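Local structure of CD180 antigen (Mus musculus, 3T6Q) at residues Leu407-Phe421 / Leu432-Asp446. The protein may cooperate with MD-1 and TLR4 in the innate immune response of B-cells to bacterial lipopolysaccharide, leading to NF-kappa-B activation. Numbering follows the deposited sequence. Where two conformers were deposited one is given.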
ATOM      1  N   LEU A 407      20.455  34.006 -26.402  1.00 17.59           N
ATOM      2  CA  LEU A 407      19.680  34.052 -27.627  1.00 16.50           C
ATOM      3  C   LEU A 407      19.750  32.691 -28.323  1.00 15.91           C
ATOM      4  O   LEU A 407      19.513  32.576 -29.544  1.00 17.24           O
ATOM      5  CB  LEU A 407      20.285  35.172 -28.518  1.00 15.79           C
ATOM      6  CG  LEU A 407      19.888  36.588 -28.040  1.00 18.58           C
ATOM      7  CD1 LEU A 407      20.793  37.651 -28.667  1.00 17.32           C
ATOM      8  CD2 LEU A 407      18.423  36.905 -28.361  1.00 18.03           C
ATOM      9  N   ALA A 408      20.101  31.659 -27.565  1.00 15.32           N
ATOM     10  CA  ALA A 408      20.278  30.306 -28.170  1.00 16.77           C
ATOM     11  C   ALA A 408      18.994  29.889 -28.904  1.00 18.18           C
ATOM     12  O   ALA A 408      17.891  30.072 -28.371  1.00 18.00           O
ATOM     13  CB  ALA A 408      20.642  29.275 -27.115  1.00 14.95           C
ATOM     14  N   PHE A 409      19.169  29.304 -30.102  1.00 19.55           N
ATOM     15  CA  PHE A 409      18.087  28.734 -30.925  1.00 19.77           C
ATOM     16  C   PHE A 409      17.114  29.804 -31.409  1.00 21.67           C
ATOM     17  O   PHE A 409      16.008  29.505 -31.833  1.00 24.94           O
ATOM     18  CB  PHE A 409      17.358  27.588 -30.180  1.00 20.02           C
ATOM     19  CG  PHE A 409      18.286  26.450 -29.861  1.00 24.56           C
ATOM     20  CD1 PHE A 409      18.610  25.509 -30.859  1.00 24.36           C
ATOM     21  CD2 PHE A 409      18.906  26.368 -28.626  1.00 19.60           C
ATOM     22  CE1 PHE A 409      19.519  24.489 -30.595  1.00 25.72           C
ATOM     23  CE2 PHE A 409      19.807  25.336 -28.364  1.00 25.72           C
ATOM     24  CZ  PHE A 409      20.112  24.413 -29.357  1.00 25.64           C
ATOM     25  N   THR A 410      17.525  31.056 -31.367  1.00 15.96           N
ATOM     26  CA  THR A 410      16.689  32.096 -31.892  1.00 17.07           C
ATOM     27  C   THR A 410      17.467  32.676 -33.080  1.00 20.68           C
ATOM     28  O   THR A 410      18.563  33.231 -32.878  1.00 17.23           O
ATOM     29  CB  THR A 410      16.449  33.193 -30.816  1.00 17.07           C
ATOM     30  OG1 THR A 410      15.612  32.641 -29.777  1.00 17.52           O
ATOM     31  CG2 THR A 410      15.789  34.420 -31.453  1.00 15.82           C
ATOM     32  N   ARG A 411      16.884  32.594 -34.280  0.50 20.02           N
ATOM     33  CA  ARG A 411      17.523  33.123 -35.498  0.50 21.80           C
ATOM     34  C   ARG A 411      17.680  34.654 -35.420  0.50 21.08           C
ATOM     35  O   ARG A 411      16.722  35.370 -35.088  0.50 19.37           O
ATOM     36  CB  ARG A 411      16.712  32.701 -36.742  0.50 22.10           C
ATOM     37  CG  ARG A 411      17.094  33.403 -38.046  0.50 27.75           C
ATOM     38  CD  ARG A 411      16.864  32.498 -39.278  0.50 35.95           C
ATOM     39  NE  ARG A 411      15.823  31.506 -39.018  0.50 33.81           N
ATOM     40  CZ  ARG A 411      14.595  31.546 -39.519  0.50 35.98           C
ATOM     41  NH1 ARG A 411      13.717  30.610 -39.189  0.50 33.01           N
ATOM     42  NH2 ARG A 411      14.245  32.511 -40.353  0.50 31.69           N
ATOM     43  N   LEU A 412      18.871  35.169 -35.713  1.00 18.10           N
ATOM     44  CA  LEU A 412      19.056  36.602 -35.655  1.00 19.14           C
ATOM     45  C   LEU A 412      19.347  37.135 -37.070  1.00 21.40           C
ATOM     46  O   LEU A 412      20.111  36.529 -37.836  1.00 21.37           O
ATOM     47  CB  LEU A 412      20.195  36.986 -34.684  1.00 19.93           C
ATOM     48  CG  LEU A 412      20.075  36.421 -33.261  1.00 21.67           C
ATOM     49  CD1 LEU A 412      21.346  36.826 -32.526  1.00 21.89           C
ATOM     50  CD2 LEU A 412      18.839  36.976 -32.542  1.00 19.64           C
ATOM     51  N   LYS A 413      18.708  38.234 -37.425  1.00 20.01           N
ATOM     52  CA  LYS A 413      18.916  38.833 -38.748  1.00 23.56           C
ATOM     53  C   LYS A 413      19.603  40.127 -38.504  1.00 24.05           C
ATOM     54  O   LYS A 413      19.027  41.018 -37.887  1.00 23.92           O
ATOM     55  CB  LYS A 413      17.588  39.172 -39.433  1.00 21.17           C
ATOM     56  CG  LYS A 413      16.566  38.073 -39.431  1.00 27.06           C
ATOM     57  CD  LYS A 413      17.095  36.837 -40.089  1.00 33.21           C
ATOM     58  CE  LYS A 413      15.885  35.973 -40.413  1.00 52.30           C
ATOM     59  NZ  LYS A 413      16.191  34.871 -41.380  1.00 58.57           N
ATOM     60  N   VAL A 414      20.826  40.253 -39.002  1.00 23.68           N
ATOM     61  CA  VAL A 414      21.629  41.441 -38.737  1.00 21.70           C
ATOM     62  C   VAL A 414      22.180  41.873 -40.087  1.00 25.56           C
ATOM     63  O   VAL A 414      22.847  41.077 -40.766  1.00 24.70           O
ATOM     64  CB  VAL A 414      22.793  41.100 -37.763  1.00 23.12           C
ATOM     65  CG1 VAL A 414      23.653  42.331 -37.533  1.00 19.17           C
ATOM     66  CG2 VAL A 414      22.242  40.587 -36.424  1.00 22.74           C
ATOM     67  N   LYS A 415      21.884  43.097 -40.494  1.00 26.71           N
ATOM     68  CA  LYS A 415      22.394  43.642 -41.753  1.00 28.42           C
ATOM     69  C   LYS A 415      23.920  43.685 -41.770  1.00 27.89           C
ATOM     70  O   LYS A 415      24.542  43.776 -40.714  1.00 28.26           O
ATOM     71  CB  LYS A 415      21.853  45.054 -41.926  1.00 29.95           C
ATOM     72  CG  LYS A 415      20.444  45.101 -42.475  1.00 41.49           C
ATOM     73  CD  LYS A 415      20.095  46.545 -42.834  1.00 45.77           C
ATOM     74  CE  LYS A 415      19.008  46.573 -43.884  1.00 48.25           C
ATOM     75  NZ  LYS A 415      19.341  47.579 -44.923  1.00 48.73           N
ATOM     76  N   ASP A 416      24.525  43.615 -42.960  1.00 29.52           N
ATOM     77  CA  ASP A 416      25.992  43.742 -43.109  1.00 30.71           C
ATOM     78  C   ASP A 416      26.588  44.925 -42.357  1.00 26.82           C
ATOM     79  O   ASP A 416      26.024  46.013 -42.341  1.00 26.76           O
ATOM     80  CB  ASP A 416      26.402  43.860 -44.590  1.00 32.77           C
ATOM     81  CG  ASP A 416      26.212  42.554 -45.354  1.00 42.58           C
ATOM     82  OD1 ASP A 416      26.136  41.490 -44.705  1.00 40.13           O
ATOM     83  OD2 ASP A 416      26.125  42.582 -46.604  1.00 45.23           O
ATOM     84  N   ALA A 417      27.721  44.656 -41.709  1.00 28.07           N
ATOM     85  CA  ALA A 417      28.532  45.648 -40.994  1.00 31.37           C
ATOM     86  C   ALA A 417      27.863  46.343 -39.801  1.00 30.93           C
ATOM     87  O   ALA A 417      28.356  47.372 -39.338  1.00 33.73           O
ATOM     88  CB  ALA A 417      29.125  46.673 -41.975  1.00 34.16           C
ATOM     89  N   GLN A 418      26.742  45.788 -39.316  0.50 28.90           N
ATOM     90  CA  GLN A 418      26.036  46.326 -38.133  0.50 27.68           C
ATOM     91  C   GLN A 418      26.647  45.775 -36.852  0.50 24.72           C
ATOM     92  O   GLN A 418      27.228  44.685 -36.862  0.50 24.33           O
ATOM     93  CB  GLN A 418      24.527  45.989 -38.153  0.50 26.97           C
ATOM     94  CG  GLN A 418      23.698  46.708 -39.221  0.50 32.23           C
ATOM     95  CD  GLN A 418      23.340  48.152 -38.861  0.50 33.61           C
ATOM     96  OE1 GLN A 418      22.411  48.414 -38.084  0.50 29.18           O
ATOM     97  NE2 GLN A 418      24.066  49.100 -39.455  0.50 34.40           N
ATOM     98  N   SER A 419      26.489  46.515 -35.750  1.00 22.96           N
ATOM     99  CA  SER A 419      27.036  46.098 -34.450  1.00 21.01           C
ATOM    100  C   SER A 419      25.938  46.051 -33.376  1.00 22.97           C
ATOM    101  O   SER A 419      25.804  46.972 -32.591  1.00 21.14           O
ATOM    102  CB  SER A 419      28.179  47.016 -34.003  1.00 22.29           C
ATOM    103  OG  SER A 419      29.199  47.018 -34.969  1.00 22.45           O
ATOM    104  N   PRO A 420      25.177  44.936 -33.333  1.00 22.42           N
ATOM    105  CA  PRO A 420      23.985  44.919 -32.515  1.00 21.35           C
ATOM    106  C   PRO A 420      24.270  44.963 -31.027  1.00 22.22           C
ATOM    107  O   PRO A 420      23.414  45.449 -30.289  1.00 22.73           O
ATOM    108  CB  PRO A 420      23.262  43.603 -32.914  1.00 22.74           C
ATOM    109  CG  PRO A 420      24.220  42.827 -33.745  1.00 25.56           C
ATOM    110  CD  PRO A 420      25.331  43.730 -34.182  1.00 21.31           C
ATOM    111  N   PHE A 421      25.460  44.499 -30.605  1.00 20.86           N
ATOM    112  CA  PHE A 421      25.822  44.427 -29.168  1.00 18.97           C
ATOM    113  C   PHE A 421      26.701  45.606 -28.718  1.00 20.50           C
ATOM    114  O   PHE A 421      27.265  45.595 -27.623  1.00 23.13           O
ATOM    115  CB  PHE A 421      26.547  43.092 -28.887  1.00 21.49           C
ATOM    116  CG  PHE A 421      25.832  41.909 -29.444  1.00 19.89           C
ATOM    117  CD1 PHE A 421      24.666  41.431 -28.828  1.00 19.86           C
ATOM    118  CD2 PHE A 421      26.284  41.299 -30.617  1.00 20.76           C
ATOM    119  CE1 PHE A 421      23.987  40.351 -29.379  1.00 19.82           C
ATOM    120  CE2 PHE A 421      25.599  40.224 -31.174  1.00 19.68           C
ATOM    121  CZ  PHE A 421      24.444  39.746 -30.553  1.00 19.16           C
ATOM    122  N   LEU A 432      24.779  32.337 -28.403  1.00 16.86           N
ATOM    123  CA  LEU A 432      24.220  32.485 -29.759  1.00 15.45           C
ATOM    124  C   LEU A 432      24.152  31.146 -30.488  1.00 15.55           C
ATOM    125  O   LEU A 432      24.215  31.092 -31.735  1.00 16.48           O
ATOM    126  CB  LEU A 432      25.095  33.456 -30.593  1.00 16.42           C
ATOM    127  CG  LEU A 432      25.190  34.896 -29.994  1.00 17.78           C
ATOM    128  CD1 LEU A 432      26.147  35.811 -30.735  1.00 21.29           C
ATOM    129  CD2 LEU A 432      23.813  35.557 -29.971  1.00 20.33           C
ATOM    130  N   SER A 433      24.073  30.084 -29.712  1.00 14.90           N
ATOM    131  CA  SER A 433      23.993  28.730 -30.249  1.00 17.45           C
ATOM    132  C   SER A 433      22.861  28.682 -31.283  1.00 17.67           C
ATOM    133  O   SER A 433      21.740  29.083 -30.988  1.00 20.24           O
ATOM    134  CB  SER A 433      23.709  27.769 -29.110  1.00 17.51           C
ATOM    135  OG  SER A 433      23.651  26.449 -29.598  1.00 21.41           O
ATOM    136  N   HIS A 434      23.142  28.176 -32.488  1.00 17.65           N
ATOM    137  CA  HIS A 434      22.105  28.092 -33.571  1.00 20.59           C
ATOM    138  C   HIS A 434      21.378  29.361 -33.945  1.00 22.27           C
ATOM    139  O   HIS A 434      20.281  29.304 -34.477  1.00 25.67           O
ATOM    140  CB  HIS A 434      21.124  26.947 -33.250  1.00 20.93           C
ATOM    141  CG  HIS A 434      21.815  25.638 -33.064  1.00 22.88           C
ATOM    142  ND1 HIS A 434      21.852  24.682 -34.035  1.00 31.82           N
ATOM    143  CD2 HIS A 434      22.522  25.136 -31.996  1.00 25.19           C
ATOM    144  CE1 HIS A 434      22.549  23.628 -33.591  1.00 23.54           C
ATOM    145  NE2 HIS A 434      22.961  23.900 -32.342  1.00 28.64           N
ATOM    146  N   SER A 435      21.984  30.539 -33.732  1.00 20.62           N
ATOM    147  CA  SER A 435      21.351  31.805 -34.099  1.00 20.33           C
ATOM    148  C   SER A 435      21.548  32.050 -35.623  1.00 23.06           C
ATOM    149  O   SER A 435      20.948  32.937 -36.210  1.00 21.87           O
ATOM    150  CB  SER A 435      21.953  32.959 -33.273  1.00 21.89           C
ATOM    151  OG  SER A 435      21.521  32.878 -31.898  1.00 22.48           O
ATOM    152  N   LEU A 436      22.446  31.264 -36.221  1.00 28.20           N
ATOM    153  CA  LEU A 436      22.734  31.267 -37.668  1.00 30.55           C
ATOM    154  C   LEU A 436      23.290  32.594 -38.141  1.00 33.02           C
ATOM    155  O   LEU A 436      22.871  33.091 -39.170  1.00 31.53           O
ATOM    156  CB  LEU A 436      21.507  30.859 -38.514  1.00 31.09           C
ATOM    157  CG  LEU A 436      20.801  29.566 -38.121  1.00 36.20           C
ATOM    158  CD1 LEU A 436      19.690  29.197 -39.103  1.00 33.19           C
ATOM    159  CD2 LEU A 436      21.792  28.423 -37.933  1.00 37.65           C
ATOM    160  N   LEU A 437      24.216  33.174 -37.371  1.00 30.04           N
ATOM    161  CA  LEU A 437      24.873  34.430 -37.739  1.00 30.46           C
ATOM    162  C   LEU A 437      26.074  34.112 -38.611  1.00 28.81           C
ATOM    163  O   LEU A 437      26.606  33.011 -38.555  1.00 29.90           O
ATOM    164  CB  LEU A 437      25.379  35.175 -36.498  1.00 28.83           C
ATOM    165  CG  LEU A 437      24.290  35.800 -35.637  1.00 29.01           C
ATOM    166  CD1 LEU A 437      24.921  36.057 -34.286  1.00 24.48           C
ATOM    167  CD2 LEU A 437      23.766  37.082 -36.256  1.00 26.38           C
ATOM    168  N   ASP A 438      26.505  35.100 -39.390  1.00 36.37           N
ATOM    169  CA  ASP A 438      27.725  34.965 -40.183  1.00 34.08           C
ATOM    170  C   ASP A 438      28.858  35.517 -39.313  1.00 25.91           C
ATOM    171  O   ASP A 438      28.973  36.723 -39.069  1.00 29.90           O
ATOM    172  CB  ASP A 438      27.599  35.750 -41.478  1.00 39.64           C
ATOM    173  CG  ASP A 438      28.906  35.806 -42.278  1.00 40.45           C
ATOM    174  OD1 ASP A 438      28.924  36.541 -43.276  1.00 54.24           O
ATOM    175  OD2 ASP A 438      29.905  35.140 -41.934  1.00 36.71           O
ATOM    176  N   ILE A 439      29.693  34.616 -38.847  1.00 26.51           N
ATOM    177  CA  ILE A 439      30.674  34.983 -37.830  1.00 30.83           C
ATOM    178  C   ILE A 439      31.919  35.577 -38.477  1.00 34.29           C
ATOM    179  O   ILE A 439      32.924  35.839 -37.790  1.00 34.69           O
ATOM    180  CB  ILE A 439      31.046  33.764 -36.964  1.00 31.02           C
ATOM    181  CG1 ILE A 439      29.788  33.099 -36.399  1.00 36.42           C
ATOM    182  CG2 ILE A 439      31.945  34.166 -35.798  1.00 35.58           C
ATOM    183  CD1 ILE A 439      28.916  34.074 -35.616  1.00 29.23           C
ATOM    184  N   SER A 440      31.884  35.806 -39.787  1.00 30.46           N
ATOM    185  CA  SER A 440      33.068  36.418 -40.417  1.00 29.02           C
ATOM    186  C   SER A 440      33.008  37.964 -40.391  1.00 35.00           C
ATOM    187  O   SER A 440      34.046  38.622 -40.605  1.00 30.43           O
ATOM    188  CB  SER A 440      33.241  35.914 -41.856  1.00 30.94           C
ATOM    189  OG  SER A 440      32.231  36.480 -42.674  1.00 33.30           O
ATOM    190  N   SER A 441      31.810  38.540 -40.144  1.00 28.91           N
ATOM    191  CA  SER A 441      31.628  40.004 -40.136  1.00 30.95           C
ATOM    192  C   SER A 441      32.475  40.670 -39.032  1.00 27.97           C
ATOM    193  O   SER A 441      32.326  40.341 -37.862  1.00 29.79           O
ATOM    194  CB  SER A 441      30.172  40.359 -39.911  1.00 29.73           C
ATOM    195  OG  SER A 441      30.074  41.779 -39.771  1.00 36.01           O
ATOM    196  N   GLU A 442      33.359  41.602 -39.408  1.00 27.25           N
ATOM    197  CA  GLU A 442      34.361  42.153 -38.471  1.00 29.87           C
ATOM    198  C   GLU A 442      33.720  42.987 -37.366  1.00 25.50           C
ATOM    199  O   GLU A 442      34.259  43.068 -36.264  1.00 30.44           O
ATOM    200  CB  GLU A 442      35.381  43.052 -39.195  1.00 35.70           C
ATOM    201  CG  GLU A 442      36.172  42.377 -40.285  1.00 51.08           C
ATOM    202  CD  GLU A 442      37.110  43.361 -40.953  1.00 64.71           C
ATOM    203  OE1 GLU A 442      38.036  43.846 -40.264  1.00 57.83           O
ATOM    204  OE2 GLU A 442      36.905  43.664 -42.149  1.00 66.61           O
ATOM    205  N   GLN A 443      32.573  43.591 -37.678  1.00 23.76           N
ATOM    206  CA  GLN A 443      31.865  44.517 -36.757  1.00 26.84           C
ATOM    207  C   GLN A 443      30.826  43.813 -35.861  1.00 23.81           C
ATOM    208  O   GLN A 443      30.282  44.412 -34.925  1.00 24.22           O
ATOM    209  CB  GLN A 443      31.141  45.612 -37.579  1.00 29.72           C
ATOM    210  CG  GLN A 443      32.046  46.437 -38.509  1.00 35.13           C
ATOM    211  CD  GLN A 443      32.188  45.878 -39.941  1.00 40.54           C
ATOM    212  OE1 GLN A 443      32.710  46.568 -40.816  1.00 53.98           O
ATOM    213  NE2 GLN A 443      31.749  44.639 -40.182  1.00 32.17           N
ATOM    214  N   LEU A 444      30.568  42.546 -36.128  1.00 20.78           N
ATOM    215  CA  LEU A 444      29.429  41.868 -35.444  1.00 22.05           C
ATOM    216  C   LEU A 444      29.481  41.974 -33.926  1.00 22.57           C
ATOM    217  O   LEU A 444      28.445  42.243 -33.277  1.00 21.08           O
ATOM    218  CB  LEU A 444      29.276  40.411 -35.916  1.00 22.04           C
ATOM    219  CG  LEU A 444      28.219  39.541 -35.202  1.00 22.17           C
ATOM    220  CD1 LEU A 444      26.869  40.129 -35.551  1.00 18.48           C
ATOM    221  CD2 LEU A 444      28.340  38.098 -35.682  1.00 21.37           C
ATOM    222  N   PHE A 445      30.691  41.820 -33.368  1.00 20.07           N
ATOM    223  CA  PHE A 445      30.889  41.800 -31.920  1.00 22.24           C
ATOM    224  C   PHE A 445      31.537  43.024 -31.323  1.00 20.79           C
ATOM    225  O   PHE A 445      32.021  42.969 -30.182  1.00 21.81           O
ATOM    226  CB  PHE A 445      31.624  40.528 -31.457  1.00 19.68           C
ATOM    227  CG  PHE A 445      30.820  39.257 -31.725  1.00 20.66           C
ATOM    228  CD1 PHE A 445      29.511  39.130 -31.231  1.00 25.02           C
ATOM    229  CD2 PHE A 445      31.344  38.239 -32.489  1.00 21.58           C
ATOM    230  CE1 PHE A 445      28.774  37.977 -31.497  1.00 23.95           C
ATOM    231  CE2 PHE A 445      30.631  37.070 -32.727  1.00 27.40           C
ATOM    232  CZ  PHE A 445      29.335  36.945 -32.261  1.00 26.20           C
ATOM    233  N   ASP A 446      31.518  44.120 -32.055  1.00 22.84           N
ATOM    234  CA  ASP A 446      32.000  45.384 -31.499  1.00 27.50           C
ATOM    235  C   ASP A 446      31.204  45.777 -30.264  1.00 25.97           C
ATOM    236  O   ASP A 446      29.974  45.619 -30.222  1.00 27.20           O
ATOM    237  CB  ASP A 446      31.873  46.524 -32.516  1.00 29.53           C
ATOM    238  CG  ASP A 446      32.915  46.465 -33.638  1.00 32.92           C
ATOM    239  OD1 ASP A 446      33.953  45.807 -33.493  1.00 36.67           O
ATOM    240  OD2 ASP A 446      32.681  47.100 -34.685  1.00 33.16           O
TER
HETATM  241  O   HOH W   1      27.771  42.611 -38.679  1.00 31.14           O
HETATM  242  O   HOH W   2      31.367  49.253 -34.867  1.00 46.54           O
HETATM  243  O   HOH W   3      27.991  44.435 -31.819  1.00 20.99           O
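Gln443 O is gripped from opposite faces of its carbonyl plane: Ser419 OG donates to it across the contact at 2.8 Å, and Asp446 N closes a type I turn on it from within 432-446. A water donates to Ser419 OG and appears to link it to Asp446 OD2, although the latter approach is suspiciously short. A second water accepts from Phe421 N and donates to both Leu444 O and Asp446 O, tying three backbone groups together. Next to this polar cluster, the chain of Gln443 bends at chi2 (91°) and lays its amide against Ala417, NE2 lying 3.5 Å from Ala417 CA.

The two segments are equivalent parts of LRR 14 and LRR 15, successive coils of the leucine-rich-repeat solenoid, stacked one on the next. Each follows its repeat's strand, 404-406 or 429-431, with a type II turn, and the turns are joined by Phe409 N donating to Ser433 O at 2.7 Å in a nearly straight bond (176°). Farther along, Leu412 N reaches a lone pair of Ser435 O in the carbonyl plane. Between these bonds, Ser435 OG lies 3.1 Å from both Leu407 O and Thr410 O.

Apolar side chains, mostly leucines, pack between the coils: Leu432 CD2 touches Leu407 CB and Leu412 CD1, the latter pair of side chains crossing at about a right angle, while Leu437 CD2 bridges Leu412 CB and Val414 CG2. Also buried, Phe421 and Phe445 run side by side with their rings slid apart, centroids 6.0 Å from each other. At the two type II turns, the partly exposed rings of Phe409 and His434 are likewise nearly parallel (12°) but barely overlap; Phe409 CE1 sits over the rim of one imidazole face, and Tyr385 of the preceding repeat stacks on Phe409.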